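Local coordinates for protein S-adenosylmethionine:2-demethylmenaquinone methyltransferase (Geobacillus kaustophilus, PDB 2PCN) that belongs to the Aldolase/RraA family of proteins and assembles from three chains, at residues Val39-Leu45 against Ser117-Gly123; Leu59-Gly63 against Val128-Gly132; Val46-Leu50 against Leu71-Leu76; Arg28-Ile34 against Gly139-Asp145; Val88-Ile94 against Val107-Cys113. All coordinates share one frame; numbering follows the deposited sequence.

Interaction 1 of 5, residues Val39-Leu45 against Ser117-Gly123; sequences VFEDNVL and SKKEGKG. With ACT (acetate ion), chain B.
An Asx turn at Asp42, just ahead of helix 44-52, anchors the loop 117-123 to the start of that helix. The turn is closed by Val44 N, whose hydrogen bond to Asp42 OD1 is nearly straight at 170°. Across the contact the same carboxylate is gripped by two successive amides: Glu120 N meets OD2 on its syn lone pair at 2.7 Å, and Gly121 N reaches OD1 at 3.1 Å, also on the syn side but well out of the carboxylate plane. With CG anti to the backbone N (chi1 -165°), the carboxylate reaches both of these amides. Waters join in: one links OD1 to Leu45 N and Lys122 O, and another lies between OD2 and Glu120 OE1, separating two carboxylates only 4.2 Å apart between those oxygens. A single beta bridge, Asp42 with Lys118, ties the loop that runs between strands 111-112 and 124-125 to this site, with Lys118 N donating to Glu41 O at 2.8 Å and Asn43 N to Lys118 O at 3.3 Å. The Lys119 chain, bent at chi2 and chi4, curls over so that NZ makes a weak bond to Asn43 OD1 while binding Ser117 O and an acetate ion. Ser117 N and OG both donate to the acetate OXT, and Asn43 ND2 is held by Leu71 O. Val44 CG2 packs on the Lys119 backbone, 3.5 Å from Lys119 CA, and Leu45 CD1 rests against Gly123 C at 3.3 Å.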
# COMPACT_ATOMS: atom_id res chain seq x y z
N VAL A 39 1.11 20.75 14.53
CA VAL A 39 0.42 20.22 15.71
C VAL A 39 0.95 18.86 16.14
O VAL A 39 1.81 18.27 15.48
CB VAL A 39 -1.09 20.05 15.42
CG1 VAL A 39 -1.70 21.39 15.02
CG2 VAL A 39 -1.30 19.01 14.32
N PHE A 40 0.41 18.37 17.25
CA PHE A 40 0.78 17.06 17.77
C PHE A 40 -0.45 16.42 18.40
O PHE A 40 -0.83 16.72 19.54
CB PHE A 40 1.89 17.18 18.82
CG PHE A 40 2.37 15.86 19.34
CD1 PHE A 40 2.88 14.90 18.48
CD2 PHE A 40 2.28 15.56 20.70
CE1 PHE A 40 3.30 13.66 18.95
CE2 PHE A 40 2.70 14.32 21.18
CZ PHE A 40 3.21 13.37 20.31
N GLU A 41 -1.09 15.54 17.62
CA GLU A 41 -2.28 14.82 18.04
C GLU A 41 -3.45 15.72 18.47
O GLU A 41 -4.29 15.33 19.29
CB GLU A 41 -1.90 13.83 19.16
CG GLU A 41 -0.58 13.11 18.87
CD GLU A 41 -0.29 11.97 19.82
OE1 GLU A 41 -0.52 12.12 21.04
OE2 GLU A 41 0.19 10.91 19.36
N ASP A 42 -3.50 16.92 17.91
CA ASP A 42 -4.55 17.89 18.20
C ASP A 42 -4.91 18.53 16.86
O ASP A 42 -4.02 18.89 16.09
CB ASP A 42 -4.03 18.96 19.17
CG ASP A 42 -5.15 19.78 19.80
OD1 ASP A 42 -5.86 20.50 19.07
OD2 ASP A 42 -5.31 19.70 21.04
N ASN A 43 -6.20 18.68 16.55
CA ASN A 43 -6.56 19.24 15.26
C ASN A 43 -7.45 20.48 15.26
O ASN A 43 -8.04 20.83 14.23
CB ASN A 43 -7.18 18.15 14.37
CG ASN A 43 -8.66 17.91 14.64
OD1 ASN A 43 -9.18 18.26 15.70
ND2 ASN A 43 -9.33 17.28 13.68
N VAL A 44 -7.55 21.16 16.40
CA VAL A 44 -8.37 22.37 16.47
C VAL A 44 -7.86 23.40 15.47
O VAL A 44 -8.65 24.06 14.79
CB VAL A 44 -8.35 22.99 17.87
CG1 VAL A 44 -9.00 24.37 17.84
CG2 VAL A 44 -9.07 22.08 18.85
N LEU A 45 -6.54 23.55 15.39
CA LEU A 45 -5.96 24.51 14.46
C LEU A 45 -6.07 24.04 13.02
O LEU A 45 -6.04 24.84 12.09
CB LEU A 45 -4.50 24.78 14.83
CG LEU A 45 -4.38 25.53 16.16
CD1 LEU A 45 -2.92 25.70 16.53
CD2 LEU A 45 -5.07 26.88 16.04
N SER A 117 -8.57 13.03 17.38
CA SER A 117 -7.45 13.74 17.96
C SER A 117 -7.93 14.64 19.10
O SER A 117 -9.13 14.87 19.25
CB SER A 117 -6.75 14.60 16.90
OG SER A 117 -7.67 15.45 16.25
N LYS A 118 -6.99 15.13 19.90
CA LYS A 118 -7.32 16.01 21.01
C LYS A 118 -7.90 17.30 20.45
O LYS A 118 -7.69 17.64 19.29
CB LYS A 118 -6.07 16.31 21.84
CG LYS A 118 -5.60 15.11 22.66
CD LYS A 118 -4.37 15.46 23.48
CE LYS A 118 -4.05 14.33 24.45
NZ LYS A 118 -3.89 13.02 23.75
N LYS A 119 -8.65 18.02 21.28
CA LYS A 119 -9.27 19.27 20.86
C LYS A 119 -8.91 20.40 21.83
O LYS A 119 -9.79 21.11 22.33
CB LYS A 119 -10.79 19.09 20.80
CG LYS A 119 -11.26 18.01 19.82
CD LYS A 119 -11.15 18.48 18.38
CE LYS A 119 -11.57 17.39 17.39
NZ LYS A 119 -10.61 16.25 17.36
N GLU A 120 -7.62 20.56 22.08
CA GLU A 120 -7.15 21.58 23.01
C GLU A 120 -6.66 22.87 22.35
O GLU A 120 -6.55 23.91 23.00
CB GLU A 120 -6.04 20.99 23.88
CG GLU A 120 -6.44 19.66 24.51
CD GLU A 120 -5.41 19.12 25.46
OE1 GLU A 120 -4.22 19.03 25.08
OE2 GLU A 120 -5.78 18.77 26.60
N GLY A 121 -6.35 22.80 21.06
CA GLY A 121 -5.89 23.99 20.36
C GLY A 121 -4.40 24.23 20.43
O GLY A 121 -3.92 25.30 20.08
N LYS A 122 -3.65 23.23 20.89
CA LYS A 122 -2.20 23.36 20.98
C LYS A 122 -1.62 23.27 19.57
O LYS A 122 -2.20 22.63 18.69
CB LYS A 122 -1.64 22.25 21.87
CG LYS A 122 -2.22 22.29 23.28
CD LYS A 122 -1.84 21.09 24.13
CE LYS A 122 -0.38 21.12 24.52
NZ LYS A 122 -0.10 20.11 25.59
N GLY A 123 -0.50 23.94 19.34
CA GLY A 123 0.13 23.95 18.03
C GLY A 123 0.18 25.36 17.47
O GLY A 123 -0.13 26.32 18.18
C ACT B . -10.82 14.19 14.42
O ACT B . -11.87 14.79 14.56
OXT ACT B . -9.96 14.27 15.28
CH3 ACT B . -10.58 13.35 13.20
O HOH W 1 -0.42 20.18 19.24
O HOH W 2 -4.70 22.24 17.38
O HOH W 3 -3.31 18.83 22.52

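Interaction 2 of 5, residues Leu59-Gly63 against Val128-Gly132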
# COMPACT_ATOMS: atom_id res chain seq x y z
N LEU A 59 -3.49 22.80 2.31
CA LEU A 59 -3.08 22.85 3.71
C LEU A 59 -2.09 21.74 4.00
O LEU A 59 -2.37 20.57 3.73
CB LEU A 59 -4.30 22.70 4.63
CG LEU A 59 -3.99 22.87 6.12
CD1 LEU A 59 -3.68 24.33 6.40
CD2 LEU A 59 -5.16 22.42 6.96
N VAL A 60 -0.93 22.10 4.52
CA VAL A 60 0.09 21.13 4.87
C VAL A 60 0.12 21.07 6.39
O VAL A 60 0.35 22.09 7.05
CB VAL A 60 1.48 21.54 4.34
CG1 VAL A 60 2.52 20.49 4.70
CG2 VAL A 60 1.42 21.71 2.82
N VAL A 61 -0.12 19.88 6.93
CA VAL A 61 -0.15 19.70 8.38
C VAL A 61 0.94 18.76 8.88
O VAL A 61 1.01 17.60 8.47
CB VAL A 61 -1.52 19.12 8.82
CG1 VAL A 61 -1.52 18.87 10.32
CG2 VAL A 61 -2.63 20.08 8.43
N ASP A 62 1.80 19.26 9.76
CA ASP A 62 2.84 18.41 10.32
C ASP A 62 2.34 17.87 11.65
O ASP A 62 2.33 18.59 12.66
CB ASP A 62 4.15 19.18 10.54
CG ASP A 62 5.26 18.29 11.07
OD1 ASP A 62 5.01 17.07 11.23
OD2 ASP A 62 6.37 18.80 11.34
N GLY A 63 1.91 16.62 11.65
CA GLY A 63 1.41 15.99 12.86
C GLY A 63 2.47 15.11 13.49
O GLY A 63 2.16 14.23 14.31
N VAL A 128 7.04 27.64 9.74
CA VAL A 128 7.78 26.82 8.79
C VAL A 128 7.79 25.39 9.31
O VAL A 128 8.13 25.14 10.47
CB VAL A 128 9.23 27.31 8.64
CG1 VAL A 128 10.00 26.39 7.70
CG2 VAL A 128 9.24 28.74 8.10
N LEU A 129 7.40 24.44 8.46
CA LEU A 129 7.36 23.04 8.85
C LEU A 129 8.60 22.34 8.32
O LEU A 129 9.18 22.76 7.31
CB LEU A 129 6.11 22.36 8.29
CG LEU A 129 4.77 23.05 8.56
CD1 LEU A 129 3.67 22.29 7.83
CD2 LEU A 129 4.49 23.11 10.05
N GLU A 130 9.01 21.28 9.00
CA GLU A 130 10.17 20.52 8.58
C GLU A 130 9.97 19.02 8.74
O GLU A 130 10.05 18.48 9.84
CB GLU A 130 11.40 20.95 9.39
CG GLU A 130 11.91 22.34 9.05
CD GLU A 130 13.06 22.77 9.94
OE1 GLU A 130 14.05 22.01 10.05
OE2 GLU A 130 12.98 23.87 10.52
N PHE A 131 9.68 18.34 7.62
CA PHE A 131 9.50 16.90 7.63
C PHE A 131 9.63 16.36 6.21
O PHE A 131 9.51 17.10 5.24
CB PHE A 131 8.13 16.51 8.20
CG PHE A 131 6.96 16.93 7.36
CD1 PHE A 131 6.32 18.15 7.59
CD2 PHE A 131 6.48 16.10 6.35
CE1 PHE A 131 5.22 18.53 6.82
CE2 PHE A 131 5.38 16.48 5.57
CZ PHE A 131 4.75 17.70 5.81
N GLY A 132 9.90 15.06 6.10
CA GLY A 132 10.05 14.44 4.80
C GLY A 132 11.23 15.00 4.02
O GLY A 132 11.26 14.92 2.79
O HOH W 4 7.65 20.96 11.53
O HOH W 5 8.19 16.82 11.99
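Val60 CG1 touches the Phe131 ring at its edge, near the ring plane, 3.7 Å from Phe131 CZ, and the same methyl packs 3.8 Å from Leu129 CD1. Leu129 and Val60 lie alongside one another with reversed directions. Leu129 CD1 is also 3.4 Å from Val60 O, while Leu129 CD2 lies against Asp62 CB. Asp62 passes alongside the phenyl ring: its CG is 3.6 Å from Phe131 CD1, approaching obliquely with the carboxylate and ring planes 44° apart. Its CG is anti to the backbone N (chi1 -178°), which sends the carboxylate out to that ring and to two waters. One water donates to Asp62 OD2 and accepts from Glu130 N at 2.9 Å; a second donates to OD2 at 2.8 Å and to Glu130 O at 3.3 Å. Thus both waters converge on one carboxylate oxygen and tie it to the backbone of strand 129-131, while OD1 accepts from Lys64 N, just beyond the strand. Phe131 is fixed in turn by ring stacking with Trp136 and His91. The axes of the two short strands run 7.9 Å apart at 65°, the geometry of packing across a sheet face rather than pairing within one. Strand 129-131 pairs antiparallel with strand 134-136, and this hairpin lies over strand 58-62, which runs parallel between strands 30-38 and 87-90; Leu59 and Val61 pack on helix 44-52.

Interaction 3 of 5, residues Val46-Leu50 against Leu71-Leu76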
# COMPACT_ATOMS: atom_id res chain seq x y z
N VAL A 46 -6.19 22.73 12.82
CA VAL A 46 -6.35 22.19 11.47
C VAL A 46 -7.73 22.65 11.01
O VAL A 46 -7.90 23.12 9.89
CB VAL A 46 -6.29 20.65 11.45
CG1 VAL A 46 -6.54 20.14 10.03
CG2 VAL A 46 -4.93 20.17 11.94
N ARG A 47 -8.71 22.51 11.89
CA ARG A 47 -10.07 22.92 11.56
C ARG A 47 -10.16 24.42 11.29
O ARG A 47 -10.74 24.85 10.30
CB ARG A 47 -11.05 22.55 12.67
CG ARG A 47 -12.45 23.10 12.44
CD ARG A 47 -13.50 22.32 13.19
NE ARG A 47 -14.84 22.68 12.73
CZ ARG A 47 -15.90 21.89 12.80
NH1 ARG A 47 -15.79 20.67 13.32
NH2 ARG A 47 -17.07 22.31 12.35
N GLU A 48 -9.58 25.23 12.18
CA GLU A 48 -9.64 26.67 12.00
C GLU A 48 -8.99 27.10 10.69
O GLU A 48 -9.47 28.03 10.03
CB GLU A 48 -8.98 27.38 13.19
CG GLU A 48 -9.53 26.91 14.53
CD GLU A 48 -9.21 27.87 15.66
OE1 GLU A 48 -8.05 28.33 15.74
OE2 GLU A 48 -10.12 28.14 16.48
N ALA A 49 -7.90 26.43 10.32
CA ALA A 49 -7.21 26.75 9.08
C ALA A 49 -8.12 26.44 7.89
O ALA A 49 -8.29 27.27 6.99
CB ALA A 49 -5.91 25.93 8.97
N LEU A 50 -8.72 25.25 7.90
CA LEU A 50 -9.61 24.86 6.81
C LEU A 50 -10.80 25.79 6.66
O LEU A 50 -11.35 25.93 5.57
CB LEU A 50 -10.11 23.42 7.02
CG LEU A 50 -9.07 22.32 6.90
CD1 LEU A 50 -9.69 20.98 7.26
CD2 LEU A 50 -8.51 22.30 5.48
N LEU A 71 -6.05 13.26 12.25
CA LEU A 71 -6.06 14.73 12.32
C LEU A 71 -7.12 15.33 11.40
O LEU A 71 -7.42 16.52 11.46
CB LEU A 71 -4.67 15.28 11.97
CG LEU A 71 -3.55 14.95 12.96
CD1 LEU A 71 -2.22 15.46 12.42
CD2 LEU A 71 -3.85 15.58 14.31
N LEU A 72 -7.68 14.49 10.54
CA LEU A 72 -8.71 14.94 9.62
C LEU A 72 -9.70 13.83 9.33
O LEU A 72 -9.32 12.66 9.17
CB LEU A 72 -8.06 15.42 8.31
CG LEU A 72 -8.99 15.92 7.21
CD1 LEU A 72 -8.53 17.29 6.71
CD2 LEU A 72 -9.01 14.92 6.07
N GLY A 73 -10.98 14.20 9.31
CA GLY A 73 -12.05 13.26 9.04
C GLY A 73 -12.97 13.81 7.97
O GLY A 73 -12.65 14.81 7.33
N ASP A 74 -14.13 13.18 7.76
CA ASP A 74 -15.03 13.64 6.71
C ASP A 74 -15.62 15.03 6.94
O ASP A 74 -15.87 15.76 5.98
CB ASP A 74 -16.14 12.61 6.47
CG ASP A 74 -17.15 12.56 7.59
OD1 ASP A 74 -16.74 12.54 8.76
OD2 ASP A 74 -18.36 12.52 7.28
N ARG A 75 -15.84 15.41 8.20
CA ARG A 75 -16.40 16.73 8.48
C ARG A 75 -15.45 17.82 7.99
O ARG A 75 -15.86 18.75 7.30
CB ARG A 75 -16.64 16.92 9.98
CG ARG A 75 -17.74 16.06 10.56
CD ARG A 75 -17.87 16.35 12.04
NE ARG A 75 -16.60 16.15 12.73
CZ ARG A 75 -16.20 16.88 13.77
NH1 ARG A 75 -16.96 17.86 14.24
NH2 ARG A 75 -15.03 16.62 14.34
N LEU A 76 -14.18 17.69 8.35
CA LEU A 76 -13.18 18.67 7.94
C LEU A 76 -12.91 18.61 6.44
O LEU A 76 -12.67 19.64 5.81
CB LEU A 76 -11.88 18.47 8.73
CG LEU A 76 -11.82 19.23 10.06
CD1 LEU A 76 -13.05 18.93 10.90
CD2 LEU A 76 -10.55 18.85 10.82
O HOH W 6 -19.15 20.38 13.37
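Arg47 holds CG trans to its backbone N (chi1 173°) and stays extended as far as NE, whereas Arg75 bends at chi3 (-56°); together these torsions bring the two guanidinium groups to each other. Arg75 NH1 lies at the edge of the Arg47 group, 3.2 Å from Arg47 NH1, with the two planes 65° apart. Beneath this pair, Leu76 runs nearly perpendicular to the Arg47 chain, its CD1 lying 4.1 Å from Arg47 CD and its CD2 near Arg47 CB. Deeper in, Leu50 CD1 is wedged 3.6 Å from Leu76 CB and 3.9 Å from Leu72 CD1, and Val46 CG1 faces Leu76 CD2 at 4.3 Å. Leu50 thus joins helix 44-52 to Leu76 in the first turn of helix 74-82 and to Leu72 just ahead of it, and Leu50 and Leu72 continue inward onto Val88 of strand 87-90. At the outer edge a water accepts from Arg47 NH2 at 3.0 Å and weakly from Arg75 NH1. Two donors facing each other cannot bond directly; the Glu51 carboxylate, in a salt bridge with Arg47 NE, and a bound acetate about 4 Å from the Arg75 side chain probably compensate the charges, the water playing a minor part, with apolar packing between the leucines and Val46 alongside.

Interaction 4 of 5, residues Arg28-Ile34 against Gly139-Asp145; sequences RMFSGPI and GAYVYAD
The Phe30 ring carries Ala144 CB over one face, a CH-pi contact 4.0 Å from methyl carbon to ring centroid and 17° off the normal. At the other end of the ladder the Tyr141 ring lies over Pro33, with Pro33 CB 4.3 Å from its centroid and 22° off the normal. Between them, on the Tyr141 side of the sheet, Ser31 CB meets Tyr143 CD1 obliquely at 3.4 Å; the hydroxyl of Tyr143 is bound by Leu156 N. Phe30 reaches Ala144 because its CG sits between the backbone N and carbonyl carbon (chi1 60°), folding the ring across toward the neighbouring strand. Strands 30-34 and 141-145 form an antiparallel ladder in the mixed sheet, in which strand 30-38 also pairs with strand 58-62 and strand 141-145 with strand 148-152. Phe30 with Ala144 and Gly32 with Val142 are hydrogen-bonded pairs, while Ser31 with Tyr143 and Pro33 with Tyr141 are non-hydrogen-bonded. The ladder ends with Ile34 N to Ala140 O at 2.7 Å and Gly139 N to Ile34 O at 3.1 Å. Val142 shares the Phe30 face, and Ile34 CG1 meets Val142 CG1 at 3.6 Å, the two side chains nearly perpendicular. Met29 runs alongside Asp145, with Met29 CE 3.8 Å from Asp145 CB, while Asp145 OD1 is bound by Thr3 OG1 and by the backbone N of Asp147 and Gly148.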
# COMPACT_ATOMS: atom_id res chain seq x y z
N ARG A 28 -6.39 12.62 -7.26
CA ARG A 28 -5.06 12.06 -7.08
C ARG A 28 -3.99 13.10 -7.40
O ARG A 28 -2.85 12.99 -6.97
CB ARG A 28 -4.91 10.83 -7.97
CG ARG A 28 -6.00 9.80 -7.71
CD ARG A 28 -5.91 8.58 -8.62
NE ARG A 28 -7.02 7.66 -8.37
CZ ARG A 28 -7.19 6.50 -9.00
NH1 ARG A 28 -6.32 6.11 -9.93
NH2 ARG A 28 -8.23 5.73 -8.71
N MET A 29 -4.39 14.12 -8.14
CA MET A 29 -3.48 15.20 -8.52
C MET A 29 -4.04 16.53 -8.03
O MET A 29 -5.20 16.85 -8.28
CB MET A 29 -3.30 15.23 -10.03
CG MET A 29 -2.43 16.35 -10.54
SD MET A 29 -2.29 16.33 -12.33
CE MET A 29 -0.98 15.13 -12.56
N PHE A 30 -3.22 17.31 -7.33
CA PHE A 30 -3.65 18.61 -6.84
C PHE A 30 -2.44 19.48 -6.52
O PHE A 30 -1.34 18.97 -6.29
CB PHE A 30 -4.55 18.44 -5.60
CG PHE A 30 -3.90 17.74 -4.45
CD1 PHE A 30 -3.37 18.46 -3.38
CD2 PHE A 30 -3.83 16.35 -4.41
CE1 PHE A 30 -2.78 17.81 -2.30
CE2 PHE A 30 -3.24 15.68 -3.34
CZ PHE A 30 -2.71 16.42 -2.28
N SER A 31 -2.64 20.79 -6.52
CA SER A 31 -1.55 21.72 -6.25
C SER A 31 -2.09 23.09 -5.89
O SER A 31 -3.27 23.38 -6.08
CB SER A 31 -0.65 21.83 -7.48
OG SER A 31 -1.36 22.41 -8.57
N GLY A 32 -1.21 23.94 -5.37
CA GLY A 32 -1.63 25.28 -4.98
C GLY A 32 -0.75 25.86 -3.89
O GLY A 32 0.16 25.19 -3.40
N PRO A 33 -1.00 27.12 -3.49
CA PRO A 33 -0.22 27.79 -2.45
C PRO A 33 -0.36 27.08 -1.11
O PRO A 33 -1.45 26.65 -0.73
CB PRO A 33 -0.82 29.20 -2.43
CG PRO A 33 -2.25 28.94 -2.76
CD PRO A 33 -2.16 27.93 -3.89
N ILE A 34 0.75 26.97 -0.40
CA ILE A 34 0.81 26.30 0.89
C ILE A 34 0.38 27.16 2.08
O ILE A 34 0.73 28.34 2.17
CB ILE A 34 2.25 25.80 1.18
CG1 ILE A 34 2.60 24.65 0.24
CG2 ILE A 34 2.39 25.40 2.63
CD1 ILE A 34 4.03 24.16 0.40
N GLY A 139 3.06 30.31 1.79
CA GLY A 139 3.20 31.06 0.55
C GLY A 139 3.91 30.29 -0.54
O GLY A 139 3.83 30.66 -1.72
N ALA A 140 4.61 29.22 -0.17
CA ALA A 140 5.30 28.40 -1.15
C ALA A 140 4.23 27.63 -1.92
O ALA A 140 3.07 27.65 -1.54
CB ALA A 140 6.25 27.42 -0.45
N TYR A 141 4.63 26.97 -3.01
CA TYR A 141 3.68 26.22 -3.82
C TYR A 141 3.99 24.73 -3.81
O TYR A 141 5.14 24.32 -3.96
CB TYR A 141 3.71 26.73 -5.27
CG TYR A 141 2.76 27.87 -5.53
CD1 TYR A 141 1.45 27.63 -5.96
CD2 TYR A 141 3.15 29.20 -5.34
CE1 TYR A 141 0.56 28.67 -6.19
CE2 TYR A 141 2.26 30.25 -5.57
CZ TYR A 141 0.97 29.98 -5.99
OH TYR A 141 0.09 31.02 -6.22
N VAL A 142 2.95 23.91 -3.64
CA VAL A 142 3.13 22.47 -3.62
C VAL A 142 2.36 21.80 -4.75
O VAL A 142 1.24 22.18 -5.07
CB VAL A 142 2.70 21.87 -2.26
CG1 VAL A 142 1.22 22.14 -2.01
CG2 VAL A 142 2.99 20.38 -2.23
N TYR A 143 2.99 20.80 -5.36
CA TYR A 143 2.38 20.06 -6.46
C TYR A 143 2.41 18.59 -6.06
O TYR A 143 3.46 18.06 -5.68
CB TYR A 143 3.19 20.26 -7.74
CG TYR A 143 3.32 21.71 -8.15
CD1 TYR A 143 2.34 22.32 -8.93
CD2 TYR A 143 4.40 22.48 -7.73
CE1 TYR A 143 2.44 23.67 -9.28
CE2 TYR A 143 4.51 23.82 -8.08
CZ TYR A 143 3.53 24.41 -8.85
OH TYR A 143 3.64 25.74 -9.20
N ALA A 144 1.26 17.93 -6.14
CA ALA A 144 1.19 16.53 -5.77
C ALA A 144 0.45 15.69 -6.78
O ALA A 144 -0.48 16.15 -7.45
CB ALA A 144 0.54 16.39 -4.40
N ASP A 145 0.87 14.43 -6.90
CA ASP A 145 0.21 13.50 -7.80
C ASP A 145 0.61 12.08 -7.44
O ASP A 145 1.25 11.85 -6.40
CB ASP A 145 0.49 13.81 -9.28
CG ASP A 145 1.93 13.54 -9.69
OD1 ASP A 145 2.71 13.03 -8.86
OD2 ASP A 145 2.26 13.84 -10.85

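Interaction 5 of 5, residues Val88-Ile94 against Val107-Cys113; sequences VIIHGCI and VMAIGTC
Five backbone hydrogen bonds join Val88-Ile94 to Val107-Cys113, beginning with Ile90 N to Met108 O at 2.8 Å and Met108 N to Val88 O at 3.0 Å. The first two build a parallel pair of strands, 88-90 beside 107-109, whose axes are 4.7 Å apart and within 5° of the same direction. Both segments then turn a corner and meet again as a short, weakly bonded parallel pair in a different sheet, where strand 93-94 lies next to strand 70-72. An inverse gamma turn centred on His91 makes one corner; Gly92, which ends the turn, accepts through its O from Ile110 N at 3.1 Å. The pairing resumes with Ile94 N to Gly111 O and Cys113 N to Ile94 O, each 154° at the hydrogen. Packing follows the corner: Ile94 CG2 rests 3.7 Å from Ala109 CB, while its CD1 reaches back to Val107 CG1. Placing CG1 between the backbone N and the carbonyl carbon (chi1 67°) sends that longer branch toward the first strand pair, where Ile100 of helix 97-100 also packs. His91 meets Ile110 CG2 at its ring edge; its ND1 is buried without a polar partner. Thr112 OG1 bonds to Asp147 O of the second subunit, so this sheet edge reaches the subunit interface. Within the chain, the Cys93 side chain lies against Gly111, SG 3.6 Å from Gly111 C, and Cys93 CB is 3.9 Å from Cys113 CB.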
# COMPACT_ATOMS: atom_id res chain seq x y z
N VAL A 88 -5.23 18.60 1.12
CA VAL A 88 -4.54 18.59 2.41
C VAL A 88 -3.45 17.52 2.38
O VAL A 88 -3.65 16.43 1.85
CB VAL A 88 -5.52 18.25 3.56
CG1 VAL A 88 -4.82 18.42 4.91
CG2 VAL A 88 -6.76 19.13 3.49
N ILE A 89 -2.29 17.85 2.94
CA ILE A 89 -1.16 16.91 3.01
C ILE A 89 -0.85 16.81 4.50
O ILE A 89 -0.51 17.80 5.14
CB ILE A 89 0.06 17.44 2.24
CG1 ILE A 89 -0.28 17.54 0.75
CG2 ILE A 89 1.25 16.51 2.46
CD1 ILE A 89 0.79 18.20 -0.09
N ILE A 90 -0.95 15.60 5.04
CA ILE A 90 -0.74 15.40 6.47
C ILE A 90 0.36 14.44 6.89
O ILE A 90 0.37 13.27 6.51
CB ILE A 90 -2.06 14.90 7.12
CG1 ILE A 90 -3.23 15.75 6.62
CG2 ILE A 90 -1.95 14.96 8.64
CD1 ILE A 90 -4.59 15.28 7.12
N HIS A 91 1.31 14.95 7.67
CA HIS A 91 2.38 14.12 8.20
C HIS A 91 1.74 13.56 9.46
O HIS A 91 2.02 14.00 10.58
CB HIS A 91 3.62 14.96 8.53
CG HIS A 91 4.76 14.17 9.09
ND1 HIS A 91 4.99 12.85 8.73
CD2 HIS A 91 5.73 14.50 9.96
CE1 HIS A 91 6.06 12.41 9.38
NE2 HIS A 91 6.53 13.39 10.13
N GLY A 92 0.84 12.61 9.24
CA GLY A 92 0.09 11.98 10.31
C GLY A 92 -1.04 11.17 9.69
O GLY A 92 -1.02 10.88 8.50
N CYS A 93 -2.05 10.82 10.49
CA CYS A 93 -3.15 10.00 9.99
C CYS A 93 -4.49 10.71 9.82
O CYS A 93 -4.70 11.82 10.31
CB CYS A 93 -3.36 8.80 10.92
SG CYS A 93 -1.96 7.67 11.03
N ILE A 94 -5.39 10.04 9.12
CA ILE A 94 -6.74 10.56 8.90
C ILE A 94 -7.70 9.42 9.21
O ILE A 94 -7.27 8.29 9.48
CB ILE A 94 -6.97 10.99 7.43
CG1 ILE A 94 -6.93 9.77 6.51
CG2 ILE A 94 -5.91 12.00 7.01
CD1 ILE A 94 -7.45 10.04 5.12
N VAL A 107 -6.14 14.43 -0.72
CA VAL A 107 -5.82 14.15 0.68
C VAL A 107 -4.72 13.10 0.74
O VAL A 107 -4.93 11.96 0.32
CB VAL A 107 -7.04 13.61 1.47
CG1 VAL A 107 -6.62 13.31 2.91
CG2 VAL A 107 -8.17 14.63 1.47
N MET A 108 -3.56 13.50 1.24
CA MET A 108 -2.43 12.58 1.39
C MET A 108 -2.06 12.52 2.86
O MET A 108 -2.01 13.54 3.55
CB MET A 108 -1.22 13.07 0.59
CG MET A 108 -1.41 13.05 -0.92
SD MET A 108 0.11 13.52 -1.76
CE MET A 108 0.06 12.45 -3.19
N ALA A 109 -1.79 11.31 3.34
CA ALA A 109 -1.42 11.09 4.74
C ALA A 109 -0.59 9.81 4.81
O ALA A 109 -0.48 9.09 3.81
CB ALA A 109 -2.68 10.95 5.58
N ILE A 110 -0.01 9.51 5.96
CA ILE A 110 0.81 8.31 6.06
C ILE A 110 0.04 7.08 6.53
O ILE A 110 0.58 5.97 6.54
CB ILE A 110 2.03 8.51 6.99
CG1 ILE A 110 1.57 8.79 8.42
CG2 ILE A 110 2.88 9.66 6.46
CD1 ILE A 110 2.70 8.77 9.43
N GLY A 111 -1.22 7.27 6.90
CA GLY A 111 -2.02 6.15 7.35
C GLY A 111 -3.37 6.55 7.90
O GLY A 111 -3.74 7.73 7.85
N THR A 112 -4.12 5.58 8.40
CA THR A 112 -5.43 5.83 8.97
C THR A 112 -5.43 5.42 10.43
O THR A 112 -4.66 4.56 10.84
CB THR A 112 -6.54 5.04 8.25
OG1 THR A 112 -6.28 3.63 8.36
CG2 THR A 112 -6.60 5.42 6.77
N CYS A 113 -6.30 6.07 11.21
CA CYS A 113 -6.45 5.79 12.63
C CYS A 113 -7.86 6.22 12.99
O CYS A 113 -8.25 7.36 12.74
CB CYS A 113 -5.44 6.60 13.44
SG CYS A 113 -5.63 6.36 15.22

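Strand 58-62 links most of the contacts. It touches interaction 4 through Val60 CG2 and Ile34 CG2, 3.8 Å apart, and pairs with the first strand of interaction 5 through Val61 N to Ile89 O at 2.8 Å. Val39 N to Asp62 O at 3.1 Å joins interactions 1 and 2. Helix 44-52 serves interactions 1 and 3, which meet where Asn43 ND2 lies 3.5 Å from Leu76 CD2; the acetate bound in interaction 1 is also about 4 Å from the Arg75 side chain of interaction 3. Leu71 N to Cys93 O, 2.8 Å, continues the three-stranded parallel sheet of 70-72, 93-94 and 111-112 into interaction 5. Interactions 1 and 4 are on opposite sides of the chain's centre, their nearest atoms about 12 Å apart.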